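Local coordinates for protein Phosphoglucosamine/phosphogalactosamine mutase (Sulfolobus tokodaii, PDB 2F7L) that interconverts the 6-phosphates and 1-phosphates of glucosamine and galactosamine in the synthesis of UDP-N-acetylglucosamine and UDP-N-acetylgalactosamine, using magnesium, at residues A[277-291]-A[315-327]. Sequence-based numbering, arbitrary orientation.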
# COMPACT_ATOMS: atom_id res chain seq x y z
N ALA A 277 -5.32 -15.83 -17.68
CA ALA A 277 -5.27 -15.85 -16.23
C ALA A 277 -6.62 -15.92 -15.54
O ALA A 277 -7.61 -15.32 -15.99
CB ALA A 277 -4.50 -14.64 -15.73
N ILE A 278 -6.64 -16.64 -14.43
CA ILE A 278 -7.84 -16.83 -13.63
C ILE A 278 -8.57 -15.53 -13.27
O ILE A 278 -8.18 -14.83 -12.34
CB ILE A 278 -7.51 -17.54 -12.30
CG1 ILE A 278 -6.16 -18.27 -12.39
CG2 ILE A 278 -8.65 -18.45 -11.92
CD1 ILE A 278 -6.03 -19.26 -13.54
N LYS A 279 -9.64 -15.21 -14.01
CA LYS A 279 -10.43 -14.01 -13.73
C LYS A 279 -10.77 -14.15 -12.24
O LYS A 279 -11.55 -15.02 -11.84
CB LYS A 279 -11.72 -13.96 -14.56
CG LYS A 279 -11.59 -14.33 -16.04
CD LYS A 279 -10.74 -13.34 -16.82
CE LYS A 279 -10.67 -13.72 -18.29
NZ LYS A 279 -9.63 -12.90 -18.98
N LYS A 280 -10.15 -13.30 -11.44
CA LYS A 280 -10.33 -13.35 -10.01
C LYS A 280 -9.31 -12.42 -9.37
O LYS A 280 -8.12 -12.48 -9.69
CB LYS A 280 -10.08 -14.76 -9.53
CG LYS A 280 -10.13 -14.92 -8.03
CD LYS A 280 -9.38 -16.17 -7.61
CE LYS A 280 -9.30 -17.18 -8.75
NZ LYS A 280 -10.64 -17.37 -9.41
N ILE A 281 -9.78 -11.58 -8.45
CA ILE A 281 -8.92 -10.65 -7.75
C ILE A 281 -9.18 -10.72 -6.25
O ILE A 281 -10.20 -11.25 -5.83
CB ILE A 281 -9.17 -9.21 -8.29
CG1 ILE A 281 -10.59 -8.74 -7.95
CG2 ILE A 281 -8.96 -9.19 -9.81
CD1 ILE A 281 -10.77 -8.24 -6.55
N VAL A 282 -8.24 -10.20 -5.46
CA VAL A 282 -8.33 -10.19 -4.00
C VAL A 282 -8.48 -8.75 -3.54
O VAL A 282 -7.94 -7.84 -4.16
CB VAL A 282 -7.04 -10.75 -3.36
CG1 VAL A 282 -7.12 -10.71 -1.84
CG2 VAL A 282 -6.79 -12.16 -3.84
N THR A 283 -9.23 -8.52 -2.48
CA THR A 283 -9.36 -7.17 -1.93
C THR A 283 -9.85 -7.23 -0.49
O THR A 283 -10.45 -8.22 -0.07
CB THR A 283 -10.29 -6.27 -2.77
OG1 THR A 283 -9.91 -4.90 -2.56
CG2 THR A 283 -11.74 -6.43 -2.34
N ALA A 284 -9.58 -6.18 0.27
CA ALA A 284 -9.99 -6.17 1.66
C ALA A 284 -11.43 -5.69 1.84
O ALA A 284 -11.97 -4.88 1.07
CB ALA A 284 -9.04 -5.31 2.48
N VAL A 285 -12.04 -6.22 2.89
CA VAL A 285 -13.42 -5.90 3.26
C VAL A 285 -13.65 -4.40 3.43
O VAL A 285 -14.78 -3.98 3.63
CB VAL A 285 -13.81 -6.65 4.54
CG1 VAL A 285 -14.02 -8.13 4.23
CG2 VAL A 285 -12.71 -6.49 5.59
N SER A 286 -12.58 -3.61 3.36
CA SER A 286 -12.66 -2.16 3.48
C SER A 286 -13.04 -1.57 2.12
O SER A 286 -13.39 -0.39 2.00
CB SER A 286 -11.31 -1.61 3.96
OG SER A 286 -10.23 -2.12 3.18
N SER A 287 -12.98 -2.41 1.09
CA SER A 287 -13.32 -2.02 -0.28
C SER A 287 -14.83 -1.99 -0.54
O SER A 287 -15.59 -2.81 0.01
CB SER A 287 -12.66 -2.99 -1.27
OG SER A 287 -11.33 -2.63 -1.57
N SER A 288 -15.26 -1.05 -1.38
CA SER A 288 -16.66 -0.90 -1.73
C SER A 288 -17.15 -2.12 -2.48
O SER A 288 -16.39 -2.69 -3.25
CB SER A 288 -16.85 0.32 -2.62
OG SER A 288 -18.10 0.26 -3.30
N SER A 289 -18.40 -2.51 -2.27
CA SER A 289 -18.97 -3.69 -2.95
C SER A 289 -19.12 -3.39 -4.45
O SER A 289 -19.31 -4.29 -5.27
CB SER A 289 -20.32 -4.08 -2.34
OG SER A 289 -21.25 -3.02 -2.42
N LEU A 290 -19.03 -2.11 -4.78
CA LEU A 290 -19.07 -1.64 -6.15
C LEU A 290 -18.15 -2.53 -7.02
O LEU A 290 -18.44 -2.81 -8.19
CB LEU A 290 -18.60 -0.18 -6.15
CG LEU A 290 -17.78 0.55 -7.20
CD1 LEU A 290 -17.44 1.89 -6.57
CD2 LEU A 290 -16.49 -0.16 -7.58
N VAL A 291 -17.05 -2.98 -6.43
CA VAL A 291 -16.09 -3.83 -7.12
C VAL A 291 -16.78 -5.08 -7.68
O VAL A 291 -16.54 -5.48 -8.82
CB VAL A 291 -14.93 -4.23 -6.17
CG1 VAL A 291 -15.47 -4.98 -4.97
CG2 VAL A 291 -13.90 -5.09 -6.92
N LYS A 315 -1.78 -13.52 -0.39
CA LYS A 315 -2.98 -14.18 -0.89
C LYS A 315 -3.03 -14.11 -2.42
O LYS A 315 -3.37 -15.08 -3.08
CB LYS A 315 -4.24 -13.54 -0.30
CG LYS A 315 -5.52 -14.31 -0.58
CD LYS A 315 -6.73 -13.69 0.08
CE LYS A 315 -8.04 -14.28 -0.44
NZ LYS A 315 -8.15 -15.74 -0.19
N VAL A 316 -2.70 -12.97 -3.01
CA VAL A 316 -2.72 -12.92 -4.46
C VAL A 316 -1.76 -13.99 -4.98
O VAL A 316 -2.14 -14.82 -5.81
CB VAL A 316 -2.30 -11.54 -5.01
CG1 VAL A 316 -2.34 -11.55 -6.53
CG2 VAL A 316 -3.23 -10.48 -4.50
N ALA A 317 -0.52 -13.98 -4.50
CA ALA A 317 0.44 -15.00 -4.93
C ALA A 317 -0.14 -16.40 -4.65
O ALA A 317 -0.40 -17.16 -5.58
CB ALA A 317 1.79 -14.82 -4.20
N ASP A 318 -0.35 -16.72 -3.37
CA ASP A 318 -0.90 -18.00 -2.93
C ASP A 318 -2.11 -18.55 -3.71
O ASP A 318 -2.35 -19.76 -3.71
CB ASP A 318 -1.28 -17.92 -1.46
CG ASP A 318 -0.09 -18.12 -0.55
OD1 ASP A 318 1.01 -17.62 -0.87
OD2 ASP A 318 -0.25 -18.77 0.51
N GLU A 319 -2.88 -17.68 -4.36
CA GLU A 319 -4.03 -18.17 -5.11
C GLU A 319 -3.94 -17.78 -6.58
O GLU A 319 -4.95 -17.70 -7.30
CB GLU A 319 -5.35 -17.71 -4.44
CG GLU A 319 -5.88 -16.32 -4.76
CD GLU A 319 -7.26 -16.07 -4.10
OE1 GLU A 319 -7.35 -16.06 -2.85
OE2 GLU A 319 -8.25 -15.88 -4.84
N ASN A 320 -2.71 -17.54 -7.01
CA ASN A 320 -2.44 -17.20 -8.39
C ASN A 320 -3.55 -16.33 -8.96
O ASN A 320 -4.09 -16.61 -10.02
CB ASN A 320 -2.33 -18.49 -9.19
CG ASN A 320 -1.87 -18.26 -10.59
OD1 ASN A 320 -0.73 -17.83 -10.83
ND2 ASN A 320 -2.75 -18.55 -11.56
N ALA A 321 -3.88 -15.27 -8.24
CA ALA A 321 -4.94 -14.36 -8.65
C ALA A 321 -4.56 -13.44 -9.81
O ALA A 321 -3.40 -13.35 -10.20
CB ALA A 321 -5.39 -13.53 -7.46
N LEU A 322 -5.55 -12.75 -10.36
CA LEU A 322 -5.30 -11.85 -11.47
C LEU A 322 -4.58 -10.62 -10.95
O LEU A 322 -3.60 -10.19 -11.52
CB LEU A 322 -6.61 -11.43 -12.14
CG LEU A 322 -6.48 -10.52 -13.36
CD1 LEU A 322 -5.85 -11.31 -14.51
CD2 LEU A 322 -7.85 -9.97 -13.76
N ALA A 323 -5.10 -10.05 -9.86
CA ALA A 323 -4.53 -8.86 -9.24
C ALA A 323 -5.08 -8.70 -7.83
O ALA A 323 -5.89 -9.52 -7.38
CB ALA A 323 -4.86 -7.61 -10.06
N GLY A 324 -4.64 -7.66 -7.13
CA GLY A 324 -5.13 -7.41 -5.79
C GLY A 324 -5.08 -5.92 -5.58
O GLY A 324 -4.42 -5.23 -6.34
N PHE A 325 -5.81 -5.40 -4.60
CA PHE A 325 -5.76 -3.98 -4.31
C PHE A 325 -6.46 -3.63 -3.00
O PHE A 325 -7.20 -4.45 -2.44
CB PHE A 325 -6.33 -3.14 -5.46
CG PHE A 325 -7.82 -3.27 -5.64
CD1 PHE A 325 -8.37 -4.29 -6.42
CD2 PHE A 325 -8.68 -2.35 -5.04
CE1 PHE A 325 -9.75 -4.39 -6.60
CE2 PHE A 325 -10.06 -2.45 -5.21
CZ PHE A 325 -10.60 -3.47 -5.99
N GLU A 326 -6.17 -2.43 -2.50
CA GLU A 326 -6.78 -1.94 -1.27
C GLU A 326 -7.51 -0.66 -1.61
O GLU A 326 -7.17 -0.01 -2.58
CB GLU A 326 -5.73 -1.63 -0.20
CG GLU A 326 -5.09 -2.84 0.44
CD GLU A 326 -4.90 -2.67 1.95
OE1 GLU A 326 -5.83 -3.00 2.73
OE2 GLU A 326 -3.81 -2.18 2.36
N GLU A 327 -8.49 -0.28 -0.80
CA GLU A 327 -9.25 0.93 -1.05
C GLU A 327 -8.41 2.19 -0.85
O GLU A 327 -8.78 3.29 -1.28
CB GLU A 327 -10.49 0.95 -0.16
CG GLU A 327 -10.27 0.55 1.29
CD GLU A 327 -9.59 1.63 2.11
OE1 GLU A 327 -10.01 2.81 1.99
OE2 GLU A 327 -8.65 1.31 2.88
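V282 and G324 pair in parallel fashion in the mixed sheet of the third alpha/beta/alpha domain, where strand 280-284 runs beside strand 323-326. Both backbone polar atoms of V282 turn to strand 323-326: its N donates to A323 O at 3.1 Å, and its O accepts from F325 N, a longer bond of 3.3 Å.

From this centre the side chains go to the two faces. On one, helix 309-318 lies over V282. The branched valine presents two methyls: CG1 meets K315 CD at 3.6 Å, while CG2 packs against V316 CG2 and the CB of A321. The aliphatic stem of K315 thus covers the strand while its NZ goes on to E319 OE1, one turn further along, at 2.8 Å, a salt bridge beside the helix end. There N320, with positive phi, closes a Schellman motif and turns the chain toward the second strand. Glycine suits position 324 because a CB would run into V316 CG2.

On the other face the flat F325 ring is held from two directions. T283 OG1 sits 3.6 Å above the plane, over the ring centre, and V291 CG2 meets CZ at the edge, 3.8 Å away. OG1 of T283 stands roughly opposite its own backbone N (chi1 -154°), which carries it to strand 323-326, where it donates to F325 O at 2.7 Å, from 47° out of the carbonyl plane; T283 OG1 in turn accepts from S287 OG at 2.9 Å. Replacing T283 by a valine would probably leave F325 O and the S287 hydroxyl without this shared partner, so that the turn after the strand would be less firmly tied to the sheet.

Since strand 301-305 borders 280-284 on its other side, helix 309-318 crosses above V282 to reach 323-326, the beta-alpha-beta crossover characteristic of the alpha/beta/alpha domains of phosphohexose mutases.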